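Local coordinates for 2-hydroxyethylphosphonate dioxygenase (Streptomyces viridochromogenes, PDB 4YAR), which catalyses, with ferrous iron, the oxygen-dependent conversion of 2-hydroxyethylphosphonate to hydroxymethylphosphonate and formate in the biosynthesis of the antibiotic phosphinothricin tripeptide, at residues Asp66-Leu71 / Glu105-Pro110; Asn144-Glu149 / Gln154-Leu159; Arg277-Gly280 / Gly284-Tyr287. The protein carries 1 engineered substitution. All coordinates share one frame; numbering follows the deposited sequence.

Overall arrangement
From the N terminus, contact 1 comes first: it closes a loop of 33 residues that holds helix 78-82 and strands 73-76, 86-90 and 93-100, and it joins the connection out of the N-terminal helices to the loop between strands 93-100 and 111-115. Contact 2 follows as the hairpin of strands 143-146 and 156-159, closing a four-residue loop, with Trp147 beside the metal ligand His182. Contact 3, in the second helix-turn-helix-type region, folds the chain back on the end of helix 270-283. The three run in series, none nesting or crossing. Contacts 1 and 2 approach to about 15 Å between nearest atoms; contacts 1 and 3 lie on opposite sides of the chain's centre.

Contact 1 (Asp66-Leu71 / Glu105-Pro110). With CD (cadmium ion), chain C.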
loop_
_atom_site.group_PDB
_atom_site.type_symbol
_atom_site.label_atom_id
_atom_site.label_comp_id
_atom_site.label_asym_id
_atom_site.label_seq_id
_atom_site.Cartn_x
_atom_site.Cartn_y
_atom_site.Cartn_z
ATOM N N ASP A 66 19.442 2.199 0.920
ATOM C CA ASP A 66 18.418 2.590 -0.018
ATOM C C ASP A 66 18.804 3.919 -0.669
ATOM O O ASP A 66 19.354 4.795 -0.005
ATOM C CB ASP A 66 17.078 2.706 0.694
ATOM C CG ASP A 66 16.026 3.310 -0.171
ATOM O OD1 ASP A 66 16.140 3.186 -1.411
ATOM O OD2 ASP A 66 15.089 3.924 0.379
ATOM N N ALA A 67 18.486 4.044 -1.960
ATOM C CA ALA A 67 18.751 5.238 -2.766
ATOM C C ALA A 67 17.949 6.457 -2.301
ATOM O O ALA A 67 18.421 7.597 -2.361
ATOM C CB ALA A 67 18.458 4.945 -4.229
ATOM N N HIS A 68 16.720 6.221 -1.865
ATOM C CA HIS A 68 16.029 7.226 -1.085
ATOM C C HIS A 68 16.739 7.284 0.233
ATOM O O HIS A 68 16.868 6.266 0.922
ATOM C CB HIS A 68 14.560 6.867 -0.833
ATOM C CG HIS A 68 13.980 7.464 0.422
ATOM N ND1 HIS A 68 12.965 6.863 1.138
ATOM C CD2 HIS A 68 14.290 8.593 1.101
ATOM C CE1 HIS A 68 12.662 7.605 2.189
ATOM N NE2 HIS A 68 13.454 8.661 2.191
ATOM N N ARG A 69 17.216 8.468 0.576
ATOM C CA ARG A 69 17.493 8.756 1.960
ATOM C C ARG A 69 17.070 10.208 2.249
ATOM O O ARG A 69 17.381 11.144 1.509
ATOM C CB ARG A 69 18.951 8.459 2.288
ATOM C CG ARG A 69 19.261 8.408 3.772
ATOM C CD ARG A 69 20.570 7.676 4.053
ATOM N NE ARG A 69 21.315 8.323 5.137
ATOM C CZ ARG A 69 22.234 9.283 4.981
ATOM N NH1 ARG A 69 22.552 9.739 3.773
ATOM N NH2 ARG A 69 22.838 9.797 6.047
ATOM N N ASN A 70 16.301 10.346 3.312
ATOM C CA ASN A 70 15.794 11.638 3.776
ATOM C C ASN A 70 14.812 12.283 2.847
ATOM O O ASN A 70 14.547 13.479 2.980
ATOM C CB ASN A 70 16.946 12.595 4.142
ATOM C CG ASN A 70 17.783 12.017 5.262
ATOM O OD1 ASN A 70 17.236 11.583 6.257
ATOM N ND2 ASN A 70 19.085 11.900 5.056
ATOM N N LEU A 71 14.276 11.536 1.879
ATOM C CA LEU A 71 13.252 12.127 1.027
ATOM C C LEU A 71 12.129 12.522 1.913
ATOM O O LEU A 71 11.794 11.787 2.816
ATOM C CB LEU A 71 12.704 11.151 -0.049
ATOM C CG LEU A 71 13.349 11.252 -1.434
ATOM C CD1 LEU A 71 14.859 11.404 -1.376
ATOM C CD2 LEU A 71 12.910 10.037 -2.224
ATOM N N GLU A 105 12.123 8.326 -7.278
ATOM C CA GLU A 105 12.691 7.647 -8.425
ATOM C C GLU A 105 12.734 6.159 -8.139
ATOM O O GLU A 105 13.025 5.737 -7.026
ATOM C CB GLU A 105 14.087 8.230 -8.767
ATOM C CG GLU A 105 14.626 7.821 -10.138
ATOM C CD GLU A 105 15.048 9.001 -11.014
ATOM O OE1 GLU A 105 14.408 10.078 -10.941
ATOM O OE2 GLU A 105 16.012 8.844 -11.803
ATOM N N GLY A 106 12.351 5.359 -9.123
ATOM C CA GLY A 106 12.368 3.903 -8.931
ATOM C C GLY A 106 11.041 3.338 -8.450
ATOM O O GLY A 106 10.732 2.184 -8.720
ATOM N N ARG A 107 10.220 4.151 -7.777
ATOM C CA ARG A 107 9.004 3.617 -7.147
ATOM C C ARG A 107 7.894 3.625 -8.188
ATOM O O ARG A 107 8.073 4.120 -9.299
ATOM C CB ARG A 107 8.581 4.418 -5.928
ATOM C CG ARG A 107 9.653 4.722 -4.912
ATOM C CD ARG A 107 9.782 3.749 -3.744
ATOM N NE ARG A 107 10.842 4.276 -2.854
ATOM C CZ ARG A 107 12.144 4.436 -3.205
ATOM N NH1 ARG A 107 12.614 4.103 -4.408
ATOM N NH2 ARG A 107 13.017 4.936 -2.338
ATOM N N VAL A 108 6.771 3.015 -7.825
ATOM C CA VAL A 108 5.677 2.870 -8.752
ATOM C C VAL A 108 4.961 4.197 -8.795
ATOM O O VAL A 108 4.589 4.689 -7.801
ATOM C CB VAL A 108 4.765 1.740 -8.376
ATOM C CG1 VAL A 108 3.527 1.716 -9.306
ATOM C CG2 VAL A 108 5.554 0.421 -8.449
ATOM N N ALA A 109 4.854 4.789 -9.971
ATOM C CA ALA A 109 4.186 6.085 -10.100
ATOM C C ALA A 109 2.689 5.848 -10.366
ATOM O O ALA A 109 2.341 4.960 -11.137
ATOM C CB ALA A 109 4.843 6.870 -11.218
ATOM N N PRO A 110 1.794 6.594 -9.708
ATOM C CA PRO A 110 0.346 6.651 -10.024
ATOM C C PRO A 110 0.142 7.008 -11.499
ATOM O O PRO A 110 0.997 7.651 -12.090
ATOM C CB PRO A 110 -0.166 7.800 -9.166
ATOM C CG PRO A 110 0.786 7.896 -8.032
ATOM C CD PRO A 110 2.143 7.497 -8.593
HETATM CD CD CD C . 13.472 2.746 -1.433
#
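Asp66 and Arg107 reach toward each other from opposite directions and meet at a bound cadmium ion. The carboxylate takes the metal with both oxygens, OD1 and OD2 of Asp66 each lying 2.7 Å from the ion. Arg107 NH2 is modelled 2.4 Å from it, roughly at right angles to both oxygens, an unusual ligand for a metal, and CZ of Arg107 is only 2.8 Å from cadmium, so this end of the site is best read with caution.

Direct charge pairing adds little. Arg107 NH2 stands 3.6 Å from Asp66 OD2, the carboxylate and guanidinium planes are 46° apart, and no hydrogen bond joins the two segments. A sharp bend at CB-CG in Arg107 (chi2 -94°) swings its guanidinium toward the 66-71 segment.

Neither segment has regular structure. Residues 66-71 lead from helix 49-55 into strand 73-76, while 105-110 belong to the loop between strands 93-100 and 111-115, which are neighbours in an antiparallel sheet. The ion lies between two surface loops, away from the iron site; only its Asp66 ligation is chemically ordinary.

Within the first loop, Asp66 OD1 also accepts a weak hydrogen bond from His68 N (3.1 Å), closing an Asx turn. Arg69 faces away from the contact and forms salt bridges with Asp39 and Glu40, tying the loop back to the helical N-terminal region.

Other packing is slight: the model puts His68 CB too close to Arg107 NH2 to be relied on, and the histidine is poorly ordered. Leu71 rests on Pro104, while Val108 touches Thr198 of strand 192-198.

Contact 2 (Asn144-Glu149 / Gln154-Leu159); sequences NGRWGE and QTWRVL
Gly145 and Arg157 bond to each other twice through their backbones, N of Gly145 to O of Arg157 at 2.7 Å and N of Arg157 to O of Gly145 at 3.0 Å. They form the hydrogen-bonded pair of an antiparallel beta hairpin, flanked by the non-hydrogen-bonded pairs Asn144-Val158 and Arg146-Trp156. Toward the turn, Trp147 N gives a third bond to Thr155 O (2.9 Å). Strand 183-186 continues the sheet on the far side of 143-146.

The loop end is braced by Arg146, whose extended chain carries the guanidinium past the strand end: NE donates to Gly148 O at 3.0 Å, NH2 to Glu149 O at 2.9 Å, and NH1 to Pro123 O. Gly148 N, buried here, has no partner in the model.

On the face bearing Asn144, Arg146 and Trp156, CG of Trp156 is anti to the backbone N (chi1 177°), which carries the indole across to Asn144 and Arg146 on the neighbouring strand. Asn144 CB sits over the six-membered ring, 3.8 Å from its centroid, a CH-pi contact; Arg146 CB meets the same indole at its edge.

Trp147 lies on the other face, covering the Gly145 backbone and setting the edge of its ring against Arg157 CB. Its NE1 bonds to Tyr174 OH, and it also touches the metal ligand His182 and the engineered His176, which places this end of the hairpin beside the metal site and is consistent with its lining the active-site region. At the far rim of this indole, CZ2 of Trp147 lies 4.2 Å from CD1 of Leu159.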
loop_
_atom_site.group_PDB
_atom_site.type_symbol
_atom_site.label_atom_id
_atom_site.label_comp_id
_atom_site.label_asym_id
_atom_site.label_seq_id
_atom_site.Cartn_x
_atom_site.Cartn_y
_atom_site.Cartn_z
ATOM N N ASN A 144 -17.219 3.066 -19.692
ATOM C CA ASN A 144 -17.556 1.691 -19.364
ATOM C C ASN A 144 -16.383 1.026 -18.703
ATOM O O ASN A 144 -15.274 1.092 -19.230
ATOM C CB ASN A 144 -17.849 0.880 -20.624
ATOM C CG ASN A 144 -19.052 1.388 -21.438
ATOM O OD1 ASN A 144 -18.909 1.723 -22.595
ATOM N ND2 ASN A 144 -20.204 1.418 -20.855
ATOM N N GLY A 145 -16.650 0.320 -17.601
ATOM C CA GLY A 145 -15.720 -0.593 -17.011
ATOM C C GLY A 145 -16.037 -2.027 -17.386
ATOM O O GLY A 145 -17.218 -2.423 -17.379
ATOM N N ARG A 146 -15.001 -2.761 -17.759
ATOM C CA ARG A 146 -15.089 -4.206 -18.107
ATOM C C ARG A 146 -14.185 -5.051 -17.229
ATOM O O ARG A 146 -12.975 -4.750 -17.103
ATOM C CB ARG A 146 -14.740 -4.441 -19.579
ATOM C CG ARG A 146 -15.052 -5.826 -20.119
ATOM C CD ARG A 146 -14.543 -6.001 -21.542
ATOM N NE ARG A 146 -14.751 -7.375 -22.020
ATOM C CZ ARG A 146 -14.309 -7.844 -23.172
ATOM N NH1 ARG A 146 -13.591 -7.058 -23.992
ATOM N NH2 ARG A 146 -14.583 -9.112 -23.503
ATOM N N TRP A 147 -14.762 -6.118 -16.641
ATOM C CA TRP A 147 -14.048 -7.028 -15.703
ATOM C C TRP A 147 -14.174 -8.519 -16.029
ATOM O O TRP A 147 -13.933 -9.333 -15.155
ATOM C CB TRP A 147 -14.517 -6.834 -14.232
ATOM C CG TRP A 147 -14.319 -5.475 -13.876
ATOM C CD1 TRP A 147 -13.096 -4.853 -13.665
ATOM C CD2 TRP A 147 -15.291 -4.430 -13.929
ATOM N NE1 TRP A 147 -13.289 -3.494 -13.516
ATOM C CE2 TRP A 147 -14.616 -3.212 -13.700
ATOM C CE3 TRP A 147 -16.670 -4.401 -14.141
ATOM C CZ2 TRP A 147 -15.290 -1.985 -13.638
ATOM C CZ3 TRP A 147 -17.317 -3.209 -14.047
ATOM C CH2 TRP A 147 -16.635 -2.007 -13.805
ATOM N N GLY A 148 -14.493 -8.866 -17.271
ATOM C CA GLY A 148 -14.705 -10.291 -17.677
ATOM C C GLY A 148 -14.918 -10.399 -19.189
ATOM O O GLY A 148 -15.143 -9.405 -19.888
ATOM N N GLU A 149 -14.827 -11.627 -19.684
ATOM C CA GLU A 149 -14.931 -11.912 -21.079
ATOM C C GLU A 149 -16.325 -11.705 -21.569
ATOM O O GLU A 149 -16.551 -11.034 -22.567
ATOM C CB GLU A 149 -14.486 -13.346 -21.328
ATOM C CG GLU A 149 -12.989 -13.513 -21.125
ATOM C CD GLU A 149 -12.156 -13.034 -22.293
ATOM O OE1 GLU A 149 -12.700 -12.831 -23.400
ATOM O OE2 GLU A 149 -10.933 -12.900 -22.114
ATOM N N GLN A 154 -22.512 -8.103 -13.996
ATOM C CA GLN A 154 -21.437 -8.264 -13.037
ATOM C C GLN A 154 -20.094 -7.952 -13.671
ATOM O O GLN A 154 -19.105 -7.790 -12.973
ATOM C CB GLN A 154 -21.387 -9.694 -12.491
ATOM C CG GLN A 154 -22.608 -10.093 -11.676
ATOM C CD GLN A 154 -23.845 -10.250 -12.557
ATOM O OE1 GLN A 154 -23.796 -10.848 -13.646
ATOM N NE2 GLN A 154 -24.954 -9.689 -12.105
ATOM N N THR A 155 -20.035 -7.876 -14.993
ATOM C CA THR A 155 -18.721 -7.676 -15.643
ATOM C C THR A 155 -18.603 -6.413 -16.490
ATOM O O THR A 155 -17.615 -6.235 -17.185
ATOM C CB THR A 155 -18.428 -8.895 -16.530
ATOM O OG1 THR A 155 -19.454 -9.017 -17.522
ATOM C CG2 THR A 155 -18.391 -10.186 -15.658
ATOM N N TRP A 156 -19.604 -5.539 -16.463
ATOM C CA TRP A 156 -19.681 -4.420 -17.412
ATOM C C TRP A 156 -20.561 -3.429 -16.698
ATOM O O TRP A 156 -21.727 -3.728 -16.380
ATOM C CB TRP A 156 -20.303 -4.905 -18.721
ATOM C CG TRP A 156 -20.547 -3.908 -19.797
ATOM C CD1 TRP A 156 -21.738 -3.469 -20.214
ATOM C CD2 TRP A 156 -19.581 -3.354 -20.677
ATOM N NE1 TRP A 156 -21.607 -2.659 -21.267
ATOM C CE2 TRP A 156 -20.281 -2.559 -21.589
ATOM C CE3 TRP A 156 -18.208 -3.425 -20.758
ATOM C CZ2 TRP A 156 -19.662 -1.812 -22.543
ATOM C CZ3 TRP A 156 -17.576 -2.710 -21.754
ATOM C CH2 TRP A 156 -18.327 -1.912 -22.653
ATOM N N ARG A 157 -20.002 -2.268 -16.330
ATOM C CA ARG A 157 -20.776 -1.274 -15.594
ATOM C C ARG A 157 -20.209 0.095 -15.893
ATOM O O ARG A 157 -18.954 0.222 -16.140
ATOM C CB ARG A 157 -20.695 -1.497 -14.091
ATOM C CG ARG A 157 -21.725 -0.667 -13.333
ATOM C CD ARG A 157 -21.563 -0.632 -11.838
ATOM N NE ARG A 157 -21.742 -1.954 -11.261
ATOM C CZ ARG A 157 -22.119 -2.177 -9.991
ATOM N NH1 ARG A 157 -22.378 -1.157 -9.149
ATOM N NH2 ARG A 157 -22.227 -3.438 -9.573
ATOM N N VAL A 158 -21.088 1.085 -15.942
ATOM C CA VAL A 158 -20.676 2.471 -16.206
ATOM C C VAL A 158 -20.092 3.146 -14.927
ATOM O O VAL A 158 -20.774 3.298 -13.873
ATOM C CB VAL A 158 -21.812 3.312 -16.787
ATOM C CG1 VAL A 158 -21.443 4.795 -16.899
ATOM C CG2 VAL A 158 -22.219 2.805 -18.138
ATOM N N LEU A 159 -18.861 3.614 -15.056
ATOM C CA LEU A 159 -18.298 4.520 -14.083
ATOM C C LEU A 159 -18.592 5.944 -14.521
ATOM O O LEU A 159 -17.982 6.455 -15.465
ATOM C CB LEU A 159 -16.789 4.353 -14.057
ATOM C CG LEU A 159 -16.084 3.396 -13.167
ATOM C CD1 LEU A 159 -15.710 2.187 -14.030
ATOM C CD2 LEU A 159 -14.852 4.123 -12.674
#

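Contact 3 (Arg277-Gly280 / Gly284-Tyr287)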
loop_
_atom_site.group_PDB
_atom_site.type_symbol
_atom_site.label_atom_id
_atom_site.label_comp_id
_atom_site.label_asym_id
_atom_site.label_seq_id
_atom_site.Cartn_x
_atom_site.Cartn_y
_atom_site.Cartn_z
ATOM N N ARG A 277 -8.104 -15.743 23.767
ATOM C CA ARG A 277 -7.110 -14.933 24.410
ATOM C C ARG A 277 -6.381 -15.717 25.489
ATOM O O ARG A 277 -5.181 -15.602 25.613
ATOM C CB ARG A 277 -7.691 -13.683 25.015
ATOM C CG ARG A 277 -6.590 -12.710 25.429
ATOM C CD ARG A 277 -7.116 -11.287 25.401
ATOM N NE ARG A 277 -6.050 -10.314 25.547
ATOM C CZ ARG A 277 -6.222 -9.095 26.066
ATOM N NH1 ARG A 277 -7.429 -8.678 26.493
ATOM N NH2 ARG A 277 -5.166 -8.299 26.176
ATOM N N THR A 278 -7.124 -16.501 26.252
ATOM C CA THR A 278 -6.569 -17.309 27.316
ATOM C C THR A 278 -5.639 -18.395 26.705
ATOM O O THR A 278 -4.524 -18.629 27.202
ATOM C CB THR A 278 -7.676 -18.005 28.060
ATOM O OG1 THR A 278 -8.479 -17.022 28.723
ATOM C CG2 THR A 278 -7.056 -18.940 29.038
ATOM N N LEU A 279 -6.093 -18.998 25.603
ATOM C CA LEU A 279 -5.226 -19.920 24.874
ATOM C C LEU A 279 -3.965 -19.265 24.323
ATOM O O LEU A 279 -2.844 -19.802 24.452
ATOM C CB LEU A 279 -5.973 -20.547 23.701
ATOM C CG LEU A 279 -6.148 -22.045 23.747
ATOM C CD1 LEU A 279 -7.296 -22.394 24.676
ATOM C CD2 LEU A 279 -6.471 -22.527 22.353
ATOM N N GLY A 280 -4.124 -18.074 23.733
ATOM C CA GLY A 280 -2.941 -17.370 23.210
ATOM C C GLY A 280 -1.928 -17.019 24.260
ATOM O O GLY A 280 -0.709 -17.079 24.012
ATOM N N GLY A 284 1.528 -18.826 23.679
ATOM C CA GLY A 284 2.467 -17.897 23.066
ATOM C C GLY A 284 2.069 -17.484 21.650
ATOM O O GLY A 284 2.925 -17.455 20.755
ATOM N N PHE A 285 0.800 -17.175 21.417
ATOM C CA PHE A 285 0.371 -16.618 20.151
ATOM C C PHE A 285 -0.606 -15.456 20.320
ATOM O O PHE A 285 -1.151 -15.251 21.402
ATOM C CB PHE A 285 -0.200 -17.717 19.187
ATOM C CG PHE A 285 -1.477 -18.327 19.618
ATOM C CD1 PHE A 285 -2.688 -17.699 19.378
ATOM C CD2 PHE A 285 -1.495 -19.622 20.166
ATOM C CE1 PHE A 285 -3.877 -18.286 19.770
ATOM C CE2 PHE A 285 -2.688 -20.199 20.532
ATOM C CZ PHE A 285 -3.863 -19.548 20.358
ATOM N N ASP A 286 -0.808 -14.716 19.237
ATOM C CA ASP A 286 -1.705 -13.550 19.226
ATOM C C ASP A 286 -3.094 -13.950 18.718
ATOM O O ASP A 286 -3.302 -14.305 17.560
ATOM C CB ASP A 286 -1.086 -12.490 18.343
ATOM C CG ASP A 286 -1.850 -11.171 18.382
ATOM O OD1 ASP A 286 -3.027 -11.056 18.817
ATOM O OD2 ASP A 286 -1.208 -10.191 17.995
ATOM N N TYR A 287 -4.062 -13.939 19.641
ATOM C CA TYR A 287 -5.384 -14.346 19.332
ATOM C C TYR A 287 -6.060 -13.503 18.255
ATOM O O TYR A 287 -6.969 -13.974 17.596
ATOM C CB TYR A 287 -6.276 -14.329 20.643
ATOM C CG TYR A 287 -6.674 -12.910 21.052
ATOM C CD1 TYR A 287 -5.765 -12.044 21.708
ATOM C CD2 TYR A 287 -7.909 -12.373 20.666
ATOM C CE1 TYR A 287 -6.134 -10.752 22.036
ATOM C CE2 TYR A 287 -8.258 -11.029 20.962
ATOM C CZ TYR A 287 -7.400 -10.254 21.663
ATOM O OH TYR A 287 -7.717 -8.924 21.895
#
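Phe285 lays its ring flat over the backbone of Gly280. The CA of Gly280 is 3.6 Å from the centroid of the Phe285 ring and only 9° off the ring normal, a CH-pi contact. With CG placed between the backbone N and the carbonyl carbon (chi1 68°), the phenyl group turns back over the helix; its CZ also reaches CB of Leu279 at 4.1 Å. The lack of a side chain at Gly280 leaves room for the Phe285 carbonyl of the returning chain.

The same glycine anchors the backbone. Gly280 O accepts from Phe285 N at 3.0 Å, in the carbonyl plane and on a lone pair, and from Gly284 N at 2.9 Å, the last helical bond, its donor tilted out of that plane. The six-to-one bond from Phe285, with the positive phi of Gly284 (87°), first after helix 270-283 to leave helical angles, is consistent with a Schellman-type C-cap. The chain thus reverses at the helix C terminus and runs back along its last turns.

About one helical turn before Gly280, Arg277 lies against Tyr287. In one of two modelled conformers, and so with less certainty, the extended arginine chain slants across one ring face: CD of Arg277 comes within 3.5 Å of Tyr287 CE1, and CG makes an off-centre CH-pi contact. Further along, Tyr287 OH lies 4.1 Å above the guanidinium plane of Arg277.

The reversal falls within the second Cro/C1-type helix-turn-helix region. Arg242 NH2 bonds to Gly284 O. Phe285 packs on Leu235 and Phe238 of helix 231-241, where Leu279 also meets Leu235, while Tyr287 rests on Leu273 and Leu276 of helix 270-283, so the returning chain joins these two helices.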